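Local coordinates for diacylglycerol lipase (Aspergillus oryzae, PDB 5XK2), which probably hydrolyses the ester bonds of mono- and diacylglycerols, as a class 3 lipase of the alpha/beta-hydrolase fold, captured here in a closed conformation, at residues T58-F63 with I132-E137; G73-D78 with I84-R89; R95-D100 with D206-L211; P212-G217 with V247-N252. All coordinates share one frame; numbering follows the deposited sequence.

How the contacts relate
Contacts 1 and 2 lie on one side of the chain's centre and join in the same sheet, where strand 58-65 pairs with strand 71-78; their centres are about 8 Å apart. Contact 2 is the buried member, a hairpin held by four backbone hydrogen bonds with apolar side chains on both faces. Contact 1 is only partly buried and rests a helix on an edge strand without a polar bond between the segments. Contacts 3 and 4 lie on the opposite side, where a hydrogen bond from N252 ND2 to D206 O links them. Contact 3 is buried and apolar around W97, whereas contact 4 is a small apolar touch at the surface; both reach the second subunit.

Contact 1: T58-F63 with I132-E137; sequences TVKLSF and IKTLDE
At the border of the alpha/beta-hydrolase sheet, an edge strand, 58-65, meets helix 118-138 through K60, L61 and T134. The strand is interrupted here by a classic beta bulge, in which K60 and L61 both stand opposite V75 of the neighbouring strand. The bulge sends two consecutive side chains toward the helix, and T134 receives both with its two branches. Its methyl CG2 packs on the aliphatic part of the lysine, 3.7 Å from K60 CG, with K60 CB a little further off. The hydroxyl side faces the leucine instead: T134 OG1 is 3.3 Å from L61 CD2, a van der Waals approach of a methyl to an oxygen, and 3.8 Å from L61 CB. T134 chi1 of -60° sets this division, placing CG2 anti to the backbone N and OG1 beside it. That hydroxyl is already bonded to R130 O, one helical turn back, which holds the threonine's rotation. K60 bends at chi2 (64°), and its ammonium group goes on to a weak, long ion pair with D38. E137 OE1 stays 6.2 Å from K60 NZ, with no direct bond between them. E137 is instead engaged within the helix, where K133 NZ meets its OE2 at 2.9 Å on the syn side of the carboxylate in an i to i+4 salt bridge. Between 58-63 and 132-137, then, no polar bond forms, and the touching groups are hydrocarbon apart from the threonine hydroxyl; that oxygen is satisfied by its own helix, and the attraction between K60 and E137 is probably no more than a diffuse electrostatic one.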
loop_
_atom_site.group_PDB
_atom_site.type_symbol
_atom_site.label_atom_id
_atom_site.label_comp_id
_atom_site.label_asym_id
_atom_site.label_seq_id
_atom_site.Cartn_x
_atom_site.Cartn_y
_atom_site.Cartn_z
ATOM N N THR A 58 17.540 13.550 -22.480
ATOM C CA THR A 58 16.367 14.196 -23.075
ATOM C C THR A 58 15.286 13.193 -23.432
ATOM O O THR A 58 15.573 12.150 -24.015
ATOM C CB THR A 58 16.770 14.976 -24.355
ATOM O OG1 THR A 58 17.805 15.922 -24.027
ATOM C CG2 THR A 58 15.600 15.748 -24.888
ATOM N N VAL A 59 14.037 13.517 -23.099
ATOM C CA VAL A 59 12.905 12.661 -23.484
ATOM C C VAL A 59 12.658 12.681 -24.984
ATOM O O VAL A 59 12.595 13.739 -25.605
ATOM C CB VAL A 59 11.601 13.091 -22.742
ATOM C CG1 VAL A 59 10.396 12.283 -23.240
ATOM C CG2 VAL A 59 11.762 12.905 -21.236
ATOM N N LYS A 60 12.503 11.486 -25.550
ATOM C CA LYS A 60 12.110 11.301 -26.954
ATOM C C LYS A 60 10.612 11.022 -26.978
ATOM O O LYS A 60 9.889 11.532 -27.844
ATOM C CB LYS A 60 12.910 10.193 -27.638
ATOM C CG LYS A 60 12.655 10.140 -29.150
ATOM C CD LYS A 60 13.163 11.457 -29.763
ATOM C CE LYS A 60 12.774 11.660 -31.200
ATOM N NZ LYS A 60 13.400 12.941 -31.667
ATOM N N LEU A 61 10.170 10.108 -26.116
ATOM C CA LEU A 61 8.752 9.788 -25.996
ATOM C C LEU A 61 8.409 9.499 -24.552
ATOM O O LEU A 61 9.188 8.880 -23.856
ATOM C CB LEU A 61 8.390 8.568 -26.862
ATOM C CG LEU A 61 6.917 8.130 -26.804
ATOM C CD1 LEU A 61 5.986 9.243 -27.264
ATOM C CD2 LEU A 61 6.694 6.891 -27.630
ATOM N N SER A 62 7.257 9.974 -24.101
ATOM C CA SER A 62 6.766 9.599 -22.783
ATOM C C SER A 62 5.432 8.876 -22.966
ATOM O O SER A 62 4.760 9.007 -24.011
ATOM C CB SER A 62 6.604 10.824 -21.880
ATOM O OG SER A 62 5.543 11.641 -22.375
ATOM N N PHE A 63 5.056 8.104 -21.962
ATOM C CA PHE A 63 3.807 7.360 -21.999
ATOM C C PHE A 63 3.221 7.236 -20.611
ATOM O O PHE A 63 3.936 7.155 -19.606
ATOM C CB PHE A 63 4.013 5.967 -22.626
ATOM C CG PHE A 63 5.190 5.211 -22.066
ATOM C CD1 PHE A 63 5.046 4.400 -20.954
ATOM C CD2 PHE A 63 6.432 5.281 -22.691
ATOM C CE1 PHE A 63 6.132 3.707 -20.443
ATOM C CE2 PHE A 63 7.516 4.599 -22.195
ATOM C CZ PHE A 63 7.372 3.812 -21.069
ATOM N N ILE A 132 9.063 0.415 -29.445
ATOM C CA ILE A 132 9.833 -0.128 -30.549
ATOM C C ILE A 132 9.929 0.876 -31.697
ATOM O O ILE A 132 10.999 1.044 -32.291
ATOM C CB ILE A 132 9.218 -1.449 -31.025
ATOM C CG1 ILE A 132 9.458 -2.518 -29.958
ATOM C CG2 ILE A 132 9.814 -1.884 -32.372
ATOM C CD1 ILE A 132 8.774 -3.825 -30.250
ATOM N N LYS A 133 8.819 1.563 -31.970
ATOM C CA LYS A 133 8.802 2.599 -33.006
ATOM C C LYS A 133 9.867 3.635 -32.703
ATOM O O LYS A 133 10.642 4.042 -33.574
ATOM C CB LYS A 133 7.427 3.261 -33.094
ATOM C CG LYS A 133 7.345 4.408 -34.121
ATOM C CD LYS A 133 6.047 5.195 -33.941
ATOM C CE LYS A 133 5.784 6.181 -35.090
ATOM N NZ LYS A 133 6.079 7.608 -34.737
ATOM N N THR A 134 9.917 4.033 -31.436
ATOM C CA THR A 134 10.874 5.046 -31.004
ATOM C C THR A 134 12.315 4.544 -31.054
ATOM O O THR A 134 13.209 5.274 -31.487
ATOM C CB THR A 134 10.532 5.543 -29.585
ATOM O OG1 THR A 134 9.212 6.114 -29.589
ATOM C CG2 THR A 134 11.533 6.612 -29.137
ATOM N N LEU A 135 12.566 3.303 -30.616
ATOM C CA LEU A 135 13.908 2.751 -30.704
ATOM C C LEU A 135 14.385 2.745 -32.166
ATOM O O LEU A 135 15.519 3.103 -32.463
ATOM C CB LEU A 135 13.952 1.326 -30.126
ATOM C CG LEU A 135 13.722 1.249 -28.613
ATOM C CD1 LEU A 135 13.759 -0.206 -28.145
ATOM C CD2 LEU A 135 14.769 2.055 -27.873
ATOM N N ASP A 136 13.483 2.354 -33.058
ATOM C CA ASP A 136 13.812 2.279 -34.479
ATOM C C ASP A 136 14.123 3.678 -35.048
ATOM O O ASP A 136 15.069 3.843 -35.830
ATOM C CB ASP A 136 12.674 1.605 -35.246
ATOM C CG ASP A 136 12.584 0.096 -34.970
ATOM O OD1 ASP A 136 13.454 -0.459 -34.256
ATOM O OD2 ASP A 136 11.633 -0.526 -35.488
ATOM N N GLU A 137 13.359 4.683 -34.630
ATOM C CA GLU A 137 13.597 6.058 -35.079
ATOM C C GLU A 137 14.955 6.569 -34.576
ATOM O O GLU A 137 15.646 7.299 -35.277
ATOM C CB GLU A 137 12.471 6.981 -34.606
ATOM C CG GLU A 137 11.140 6.741 -35.313
ATOM C CD GLU A 137 9.976 7.427 -34.639
ATOM O OE1 GLU A 137 10.157 7.951 -33.517
ATOM O OE2 GLU A 137 8.880 7.462 -35.248
#

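Contact 2: G73-D78 with I84-R89; sequences GFVAVD and IVVAFR
Strands 71-78 and 83-89 form an antiparallel beta hairpin; the axes of segments 73-78 and 84-89 pass 4.7 Å apart with their directions at 159°, and hydrogen-bonded pairs F74/A87 and A76/V85 alternate with non-hydrogen-bonded G73/F88, V75/V86 and V77/I84. The straightest rungs run from V85 N to A76 O (2.9 Å) and from A87 N to F74 O (3.0 Å). G73 CA makes a CA-H...O contact with A87 O at 3.2 Å. On the face of F74, A76, V85 and A87, the phenylalanine ring leans over its partner: A87 CB lies 4.0 Å from the centroid of the F74 ring, 27° off its normal, a CH-pi contact closest at CE1. Chi1 of 53° puts F74 CG between backbone N and carbonyl carbon, swinging the ring across the hairpin. Helix 14-27 packs on this face through W21, Y24 and A27. The other face carries V75, V77, I84, V86 and F88, the last packing on W124 and I131 of helix 118-138. I84 splits its branches, CG2 meeting V75 CG1 and CD1 meeting V77 CG2, both at 3.8 Å, while L135 and L138 of that helix lie against I84 and V77. Backbone groups of F74, A76, V85 and A87 pair within the hairpin, those of G73, V75 and V77 with strand 58-65 and that of I84 with K146; the five bridged pairs hold no polar side chain, so hydrocarbon meets a helix on either face.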
loop_
_atom_site.group_PDB
_atom_site.type_symbol
_atom_site.label_atom_id
_atom_site.label_comp_id
_atom_site.label_asym_id
_atom_site.label_seq_id
_atom_site.Cartn_x
_atom_site.Cartn_y
_atom_site.Cartn_z
ATOM N N GLY A 73 6.141 6.061 -18.055
ATOM C CA GLY A 73 7.578 6.026 -18.258
ATOM C C GLY A 73 7.992 6.830 -19.471
ATOM O O GLY A 73 7.254 7.685 -19.946
ATOM N N PHE A 74 9.184 6.556 -19.981
ATOM C CA PHE A 74 9.696 7.328 -21.104
ATOM C C PHE A 74 10.777 6.563 -21.841
ATOM O O PHE A 74 11.354 5.616 -21.300
ATOM C CB PHE A 74 10.250 8.697 -20.631
ATOM C CG PHE A 74 11.272 8.581 -19.521
ATOM C CD1 PHE A 74 12.575 8.183 -19.792
ATOM C CD2 PHE A 74 10.916 8.859 -18.211
ATOM C CE1 PHE A 74 13.510 8.031 -18.741
ATOM C CE2 PHE A 74 11.831 8.726 -17.167
ATOM C CZ PHE A 74 13.122 8.315 -17.424
ATOM N N VAL A 75 11.045 6.993 -23.067
ATOM C CA VAL A 75 12.268 6.633 -23.775
ATOM C C VAL A 75 13.089 7.901 -23.862
ATOM O O VAL A 75 12.598 8.922 -24.353
ATOM C CB VAL A 75 12.000 6.087 -25.183
ATOM C CG1 VAL A 75 13.316 5.682 -25.838
ATOM C CG2 VAL A 75 11.056 4.885 -25.110
ATOM N N ALA A 76 14.314 7.854 -23.353
ATOM C CA ALA A 76 15.166 9.039 -23.329
ATOM C C ALA A 76 16.509 8.767 -23.996
ATOM O O ALA A 76 16.923 7.605 -24.156
ATOM C CB ALA A 76 15.378 9.499 -21.885
ATOM N N VAL A 77 17.170 9.839 -24.418
ATOM C CA VAL A 77 18.473 9.723 -25.056
ATOM C C VAL A 77 19.511 10.331 -24.125
ATOM O O VAL A 77 19.376 11.499 -23.724
ATOM C CB VAL A 77 18.509 10.458 -26.412
ATOM C CG1 VAL A 77 19.906 10.403 -26.998
ATOM C CG2 VAL A 77 17.497 9.863 -27.375
ATOM N N ASP A 78 20.534 9.546 -23.787
ATOM C CA ASP A 78 21.642 10.027 -22.978
ATOM C C ASP A 78 22.878 10.071 -23.886
ATOM O O ASP A 78 23.489 9.038 -24.168
ATOM C CB ASP A 78 21.839 9.092 -21.778
ATOM C CG ASP A 78 22.986 9.500 -20.869
ATOM O OD1 ASP A 78 23.891 10.240 -21.294
ATOM O OD2 ASP A 78 23.001 9.030 -19.701
ATOM N N ILE A 84 20.390 4.693 -24.989
ATOM C CA ILE A 84 18.962 4.936 -25.134
ATOM C C ILE A 84 18.340 4.241 -23.951
ATOM O O ILE A 84 18.581 3.062 -23.730
ATOM C CB ILE A 84 18.385 4.374 -26.435
ATOM C CG1 ILE A 84 19.126 4.935 -27.663
ATOM C CG2 ILE A 84 16.868 4.618 -26.490
ATOM C CD1 ILE A 84 19.121 6.443 -27.757
ATOM N N VAL A 85 17.558 4.977 -23.177
ATOM C CA VAL A 85 17.012 4.448 -21.941
ATOM C C VAL A 85 15.503 4.287 -22.052
ATOM O O VAL A 85 14.802 5.242 -22.376
ATOM C CB VAL A 85 17.339 5.385 -20.765
ATOM C CG1 VAL A 85 16.786 4.807 -19.479
ATOM C CG2 VAL A 85 18.846 5.604 -20.667
ATOM N N VAL A 86 15.014 3.081 -21.793
ATOM C CA VAL A 86 13.591 2.799 -21.727
ATOM C C VAL A 86 13.278 2.566 -20.252
ATOM O O VAL A 86 13.750 1.592 -19.672
ATOM C CB VAL A 86 13.214 1.551 -22.566
ATOM C CG1 VAL A 86 11.699 1.318 -22.520
ATOM C CG2 VAL A 86 13.713 1.703 -24.009
ATOM N N ALA A 87 12.502 3.456 -19.641
ATOM C CA ALA A 87 12.314 3.399 -18.203
ATOM C C ALA A 87 10.840 3.289 -17.870
ATOM O O ALA A 87 10.007 3.977 -18.476
ATOM C CB ALA A 87 12.927 4.639 -17.544
ATOM N N PHE A 88 10.514 2.447 -16.893
ATOM C CA PHE A 88 9.120 2.201 -16.514
ATOM C C PHE A 88 8.819 2.485 -15.054
ATOM O O PHE A 88 9.596 2.119 -14.174
ATOM C CB PHE A 88 8.725 0.744 -16.747
ATOM C CG PHE A 88 8.873 0.277 -18.147
ATOM C CD1 PHE A 88 7.812 0.389 -19.056
ATOM C CD2 PHE A 88 10.047 -0.334 -18.559
ATOM C CE1 PHE A 88 7.949 -0.090 -20.353
ATOM C CE2 PHE A 88 10.199 -0.799 -19.868
ATOM C CZ PHE A 88 9.135 -0.678 -20.768
ATOM N N ARG A 89 7.641 3.062 -14.833
ATOM C CA ARG A 89 7.021 3.164 -13.522
ATOM C C ARG A 89 5.788 2.279 -13.555
ATOM O O ARG A 89 4.957 2.394 -14.469
ATOM C CB ARG A 89 6.613 4.607 -13.196
ATOM C CG ARG A 89 6.252 4.818 -11.736
ATOM C CD ARG A 89 5.076 5.785 -11.594
ATOM N NE ARG A 89 3.858 5.101 -12.032
ATOM C CZ ARG A 89 2.816 5.692 -12.599
ATOM N NH1 ARG A 89 2.811 7.008 -12.796
ATOM N NH2 ARG A 89 1.773 4.959 -12.972
#

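Contact 3: R95-D100 with D206-L211; sequences RNWVTD and DPVPKL
W97 leaves the helix 94-98 with CB pointing toward the segment 206-211, and chi1 of 180° extends the indole away from its own backbone N, toward that segment. Only the far end of the six-membered ring touches. CH2 comes within 3.6 Å of L211 CB, and CZ3 is 4.0 Å from L211 CD1 and 4.2 Å from V208 CG1; both aliphatic residues approach the ring obliquely. L211, with CG beside its backbone N (chi1 -64°), turns CD1 back toward the helix, where V98 CG1 meets it at 3.8 Å, the two side chains crossing at about a right angle. The segment 206-211 belongs to the loop after strand 198-203, and D206 fits the acid of a Ser-His-Asp triad with S153 and H268: its OD2 bonds to H268 ND1 and to Y271 OH. Its other oxygen, OD1, accepts V208 N at 3.0 Å in an Asx turn, the donor lying above the carboxylate plane. The V208 side chain also touches H268. Further partners of the indole are F103, meeting it edge to face, and F120, while V98 and T99 pack on F265 of the second subunit.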
loop_
_atom_site.group_PDB
_atom_site.type_symbol
_atom_site.label_atom_id
_atom_site.label_comp_id
_atom_site.label_asym_id
_atom_site.label_seq_id
_atom_site.Cartn_x
_atom_site.Cartn_y
_atom_site.Cartn_z
ATOM N N ARG A 95 -1.148 -1.926 -2.216
ATOM C CA ARG A 95 -2.333 -2.603 -1.708
ATOM C C ARG A 95 -3.234 -3.061 -2.863
ATOM O O ARG A 95 -3.755 -4.166 -2.827
ATOM C CB ARG A 95 -3.103 -1.718 -0.705
ATOM C CG ARG A 95 -3.832 -0.515 -1.285
ATOM C CD ARG A 95 -4.582 0.256 -0.192
ATOM N NE ARG A 95 -5.778 -0.448 0.272
ATOM C CZ ARG A 95 -6.478 -0.120 1.357
ATOM N NH1 ARG A 95 -6.118 0.914 2.107
ATOM N NH2 ARG A 95 -7.551 -0.825 1.689
ATOM N N ASN A 96 -3.382 -2.257 -3.907
ATOM C CA ASN A 96 -4.219 -2.676 -5.024
ATOM C C ASN A 96 -3.605 -3.846 -5.778
ATOM O O ASN A 96 -4.310 -4.729 -6.273
ATOM C CB ASN A 96 -4.478 -1.504 -5.968
ATOM C CG ASN A 96 -5.501 -0.525 -5.406
ATOM O OD1 ASN A 96 -6.002 -0.702 -4.290
ATOM N ND2 ASN A 96 -5.807 0.517 -6.171
ATOM N N TRP A 97 -2.278 -3.863 -5.841
ATOM C CA TRP A 97 -1.564 -4.934 -6.520
ATOM C C TRP A 97 -1.785 -6.283 -5.821
ATOM O O TRP A 97 -1.964 -7.312 -6.473
ATOM C CB TRP A 97 -0.072 -4.590 -6.570
ATOM C CG TRP A 97 0.770 -5.600 -7.233
ATOM C CD1 TRP A 97 0.601 -6.111 -8.480
ATOM C CD2 TRP A 97 1.954 -6.216 -6.699
ATOM N NE1 TRP A 97 1.595 -7.018 -8.755
ATOM C CE2 TRP A 97 2.437 -7.102 -7.678
ATOM C CE3 TRP A 97 2.645 -6.109 -5.485
ATOM C CZ2 TRP A 97 3.577 -7.884 -7.486
ATOM C CZ3 TRP A 97 3.779 -6.887 -5.295
ATOM C CH2 TRP A 97 4.233 -7.761 -6.289
ATOM N N VAL A 98 -1.753 -6.278 -4.489
ATOM C CA VAL A 98 -1.860 -7.535 -3.751
ATOM C C VAL A 98 -3.257 -7.915 -3.257
ATOM O O VAL A 98 -3.453 -9.064 -2.857
ATOM C CB VAL A 98 -0.916 -7.542 -2.507
ATOM C CG1 VAL A 98 0.528 -7.291 -2.922
ATOM C CG2 VAL A 98 -1.367 -6.527 -1.464
ATOM N N THR A 99 -4.228 -7.001 -3.305
ATOM C CA THR A 99 -5.497 -7.232 -2.595
ATOM C C THR A 99 -6.273 -8.461 -3.101
ATOM O O THR A 99 -6.889 -9.169 -2.301
ATOM C CB THR A 99 -6.391 -5.979 -2.640
ATOM O OG1 THR A 99 -5.881 -5.021 -1.704
ATOM C CG2 THR A 99 -7.831 -6.295 -2.237
ATOM N N ASP A 100 -6.210 -8.749 -4.398
ATOM C CA ASP A 100 -6.816 -9.976 -4.935
ATOM C C ASP A 100 -6.110 -11.266 -4.497
ATOM O O ASP A 100 -6.711 -12.347 -4.502
ATOM C CB ASP A 100 -6.835 -9.930 -6.458
ATOM C CG ASP A 100 -7.981 -9.118 -7.000
ATOM O OD1 ASP A 100 -8.882 -8.753 -6.215
ATOM O OD2 ASP A 100 -7.979 -8.845 -8.219
ATOM N N ASP A 206 13.173 -6.307 2.038
ATOM C CA ASP A 206 12.109 -5.750 1.174
ATOM C C ASP A 206 11.068 -6.836 0.825
ATOM O O ASP A 206 11.418 -7.902 0.354
ATOM C CB ASP A 206 12.777 -5.191 -0.090
ATOM C CG ASP A 206 11.790 -4.613 -1.094
ATOM O OD1 ASP A 206 10.566 -4.582 -0.830
ATOM O OD2 ASP A 206 12.279 -4.170 -2.160
ATOM N N PRO A 207 9.783 -6.595 1.144
ATOM C CA PRO A 207 8.791 -7.648 0.870
ATOM C C PRO A 207 8.435 -7.843 -0.611
ATOM O O PRO A 207 7.962 -8.922 -0.998
ATOM C CB PRO A 207 7.555 -7.179 1.644
ATOM C CG PRO A 207 7.685 -5.688 1.705
ATOM C CD PRO A 207 9.194 -5.435 1.846
ATOM N N VAL A 208 8.614 -6.806 -1.422
ATOM C CA VAL A 208 8.082 -6.846 -2.782
ATOM C C VAL A 208 8.742 -7.919 -3.669
ATOM O O VAL A 208 8.025 -8.610 -4.387
ATOM C CB VAL A 208 8.146 -5.437 -3.420
ATOM C CG1 VAL A 208 7.672 -5.469 -4.881
ATOM C CG2 VAL A 208 7.237 -4.474 -2.602
ATOM N N PRO A 209 10.077 -8.110 -3.597
ATOM C CA PRO A 209 10.694 -9.185 -4.393
ATOM C C PRO A 209 10.287 -10.597 -3.966
ATOM O O PRO A 209 10.792 -11.556 -4.547
ATOM C CB PRO A 209 12.206 -8.952 -4.207
ATOM C CG PRO A 209 12.297 -7.471 -3.965
ATOM C CD PRO A 209 11.114 -7.217 -3.048
ATOM N N LYS A 210 9.528 -10.738 -2.880
ATOM C CA LYS A 210 9.039 -12.056 -2.501
ATOM C C LYS A 210 7.692 -12.405 -3.124
ATOM O O LYS A 210 7.133 -13.465 -2.831
ATOM C CB LYS A 210 8.925 -12.160 -0.982
ATOM C CG LYS A 210 10.244 -12.004 -0.304
ATOM C CD LYS A 210 10.069 -12.014 1.204
ATOM C CE LYS A 210 11.227 -11.358 1.843
ATOM N NZ LYS A 210 11.089 -11.419 3.313
ATOM N N LEU A 211 7.172 -11.505 -3.955
ATOM C CA LEU A 211 5.873 -11.695 -4.608
ATOM C C LEU A 211 6.008 -11.618 -6.118
ATOM O O LEU A 211 6.870 -10.911 -6.630
ATOM C CB LEU A 211 4.871 -10.641 -4.143
ATOM C CG LEU A 211 4.508 -10.689 -2.659
ATOM C CD1 LEU A 211 3.589 -9.528 -2.354
ATOM C CD2 LEU A 211 3.861 -12.025 -2.315
#

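Contact 4: P212-G217 with V247-N252; sequences PLLTMG and VNFKGN
L214 and V247 meet methyl to methyl where two surface loops of the lipase come together, one following strand 198-203 and the other following strand 240-243. The leucine belongs to a short 3-10 turn, 214-216. Its chi1 of -62° sets CG beside the backbone N and opposite the carbonyl carbon, and chi2 of 166° stretches the chain out so that both methyls face the other loop. V247 reaches back tip to tip. L214 CD2 approaches V247 CG2 at 3.7 Å, and L214 CD1 lies 3.9 Å from V247 CG1, so the two forked ends pair branch for branch. V247, chi1 -179°, has CG1 anti to its backbone N and CG2 beside it, which presents both methyls to the leucine. F249 adds a looser contact at the edge of its ring, near the ring plane, where its CE1 is 4.4 Å from L214 CD1. Each loop is shaped from within. In the first, a cis peptide precedes P212, M216 N bonds to L213 O, and L213 N makes a weak bond to M216 SD; L213 and M216 also pack on L263 of the second subunit. R182 packs on L214 and donates from NH1 to P212 O. The second loop is folded by an Asx turn, in which N248 OD1 accepts K250 N at 2.9 Å, the donor lying in the carbonyl plane of the asparagine amide.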
loop_
_atom_site.group_PDB
_atom_site.type_symbol
_atom_site.label_atom_id
_atom_site.label_comp_id
_atom_site.label_asym_id
_atom_site.label_seq_id
_atom_site.Cartn_x
_atom_site.Cartn_y
_atom_site.Cartn_z
ATOM N N PRO A 212 5.188 -12.381 -6.856
ATOM C CA PRO A 212 4.304 -13.452 -6.391
ATOM C C PRO A 212 5.098 -14.600 -5.786
ATOM O O PRO A 212 6.339 -14.671 -5.929
ATOM C CB PRO A 212 3.589 -13.914 -7.679
ATOM C CG PRO A 212 3.791 -12.826 -8.655
ATOM C CD PRO A 212 5.090 -12.167 -8.311
ATOM N N LEU A 213 4.387 -15.482 -5.097
ATOM C CA LEU A 213 5.005 -16.573 -4.355
ATOM C C LEU A 213 5.618 -17.652 -5.231
ATOM O O LEU A 213 5.178 -17.903 -6.367
ATOM C CB LEU A 213 3.979 -17.237 -3.440
ATOM C CG LEU A 213 3.263 -16.367 -2.412
ATOM C CD1 LEU A 213 2.319 -17.238 -1.597
ATOM C CD2 LEU A 213 4.278 -15.714 -1.511
ATOM N N LEU A 214 6.618 -18.322 -4.673
ATOM C CA LEU A 214 7.144 -19.538 -5.264
ATOM C C LEU A 214 6.030 -20.556 -5.492
ATOM O O LEU A 214 6.025 -21.262 -6.501
ATOM C CB LEU A 214 8.221 -20.151 -4.361
ATOM C CG LEU A 214 9.433 -19.250 -4.167
ATOM C CD1 LEU A 214 10.306 -19.750 -3.016
ATOM C CD2 LEU A 214 10.217 -19.180 -5.476
ATOM N N THR A 215 5.100 -20.644 -4.542
ATOM C CA THR A 215 4.020 -21.630 -4.627
ATOM C C THR A 215 2.997 -21.278 -5.713
ATOM O O THR A 215 2.153 -22.098 -6.079
ATOM C CB THR A 215 3.285 -21.782 -3.266
ATOM O OG1 THR A 215 2.916 -20.489 -2.775
ATOM C CG2 THR A 215 4.186 -22.456 -2.246
ATOM N N MET A 216 3.087 -20.059 -6.244
ATOM C CA MET A 216 2.242 -19.641 -7.354
ATOM C C MET A 216 2.897 -19.932 -8.715
ATOM O O MET A 216 2.380 -19.536 -9.769
ATOM C CB MET A 216 1.913 -18.152 -7.225
ATOM C CG MET A 216 1.025 -17.826 -6.039
ATOM S SD MET A 216 0.990 -16.046 -5.791
ATOM C CE MET A 216 -0.239 -15.891 -4.494
ATOM N N GLY A 217 4.049 -20.597 -8.687
ATOM C CA GLY A 217 4.726 -21.001 -9.910
ATOM C C GLY A 217 5.696 -19.990 -10.490
ATOM O O GLY A 217 6.021 -20.040 -11.677
ATOM N N VAL A 247 15.962 -19.790 -7.316
ATOM C CA VAL A 247 15.453 -19.638 -5.966
ATOM C C VAL A 247 16.688 -19.666 -5.094
ATOM O O VAL A 247 17.480 -20.608 -5.180
ATOM C CB VAL A 247 14.482 -20.748 -5.573
ATOM C CG1 VAL A 247 13.966 -20.513 -4.141
ATOM C CG2 VAL A 247 13.326 -20.797 -6.572
ATOM N N ASN A 248 16.902 -18.625 -4.303
ATOM C CA ASN A 248 18.085 -18.600 -3.437
ATOM C C ASN A 248 17.690 -18.109 -2.070
ATOM O O ASN A 248 17.188 -16.993 -1.941
ATOM C CB ASN A 248 19.188 -17.712 -4.038
ATOM C CG ASN A 248 20.542 -17.898 -3.346
ATOM O OD1 ASN A 248 20.636 -17.843 -2.127
ATOM N ND2 ASN A 248 21.592 -18.110 -4.132
ATOM N N PHE A 249 17.877 -18.939 -1.052
ATOM C CA PHE A 249 17.407 -18.571 0.280
ATOM C C PHE A 249 18.401 -17.731 1.085
ATOM O O PHE A 249 18.124 -17.383 2.247
ATOM C CB PHE A 249 17.063 -19.842 1.076
ATOM C CG PHE A 249 15.986 -20.677 0.449
ATOM C CD1 PHE A 249 14.806 -20.094 0.012
ATOM C CD2 PHE A 249 16.162 -22.035 0.277
ATOM C CE1 PHE A 249 13.800 -20.867 -0.575
ATOM C CE2 PHE A 249 15.153 -22.813 -0.314
ATOM C CZ PHE A 249 13.980 -22.218 -0.740
ATOM N N LYS A 250 19.560 -17.401 0.514
ATOM C CA LYS A 250 20.576 -16.686 1.304
ATOM C C LYS A 250 20.553 -15.174 1.106
ATOM O O LYS A 250 21.317 -14.455 1.730
ATOM C CB LYS A 250 21.978 -17.228 0.977
ATOM C CG LYS A 250 22.147 -18.699 1.334
ATOM C CD LYS A 250 21.966 -18.933 2.821
ATOM C CE LYS A 250 22.047 -20.445 3.124
ATOM N NZ LYS A 250 22.335 -20.720 4.552
ATOM N N GLY A 251 19.704 -14.702 0.201
ATOM C CA GLY A 251 19.471 -13.275 0.015
ATOM C C GLY A 251 18.102 -12.850 0.524
ATOM O O GLY A 251 17.600 -13.320 1.548
ATOM N N ASN A 252 17.491 -11.922 -0.207
ATOM C CA ASN A 252 16.190 -11.383 0.186
ATOM C C ASN A 252 15.114 -12.456 0.410
ATOM O O ASN A 252 14.268 -12.322 1.292
ATOM C CB ASN A 252 15.727 -10.375 -0.884
ATOM C CG ASN A 252 14.278 -9.922 -0.691
ATOM O OD1 ASN A 252 13.367 -10.441 -1.340
ATOM N ND2 ASN A 252 14.064 -8.922 0.183
#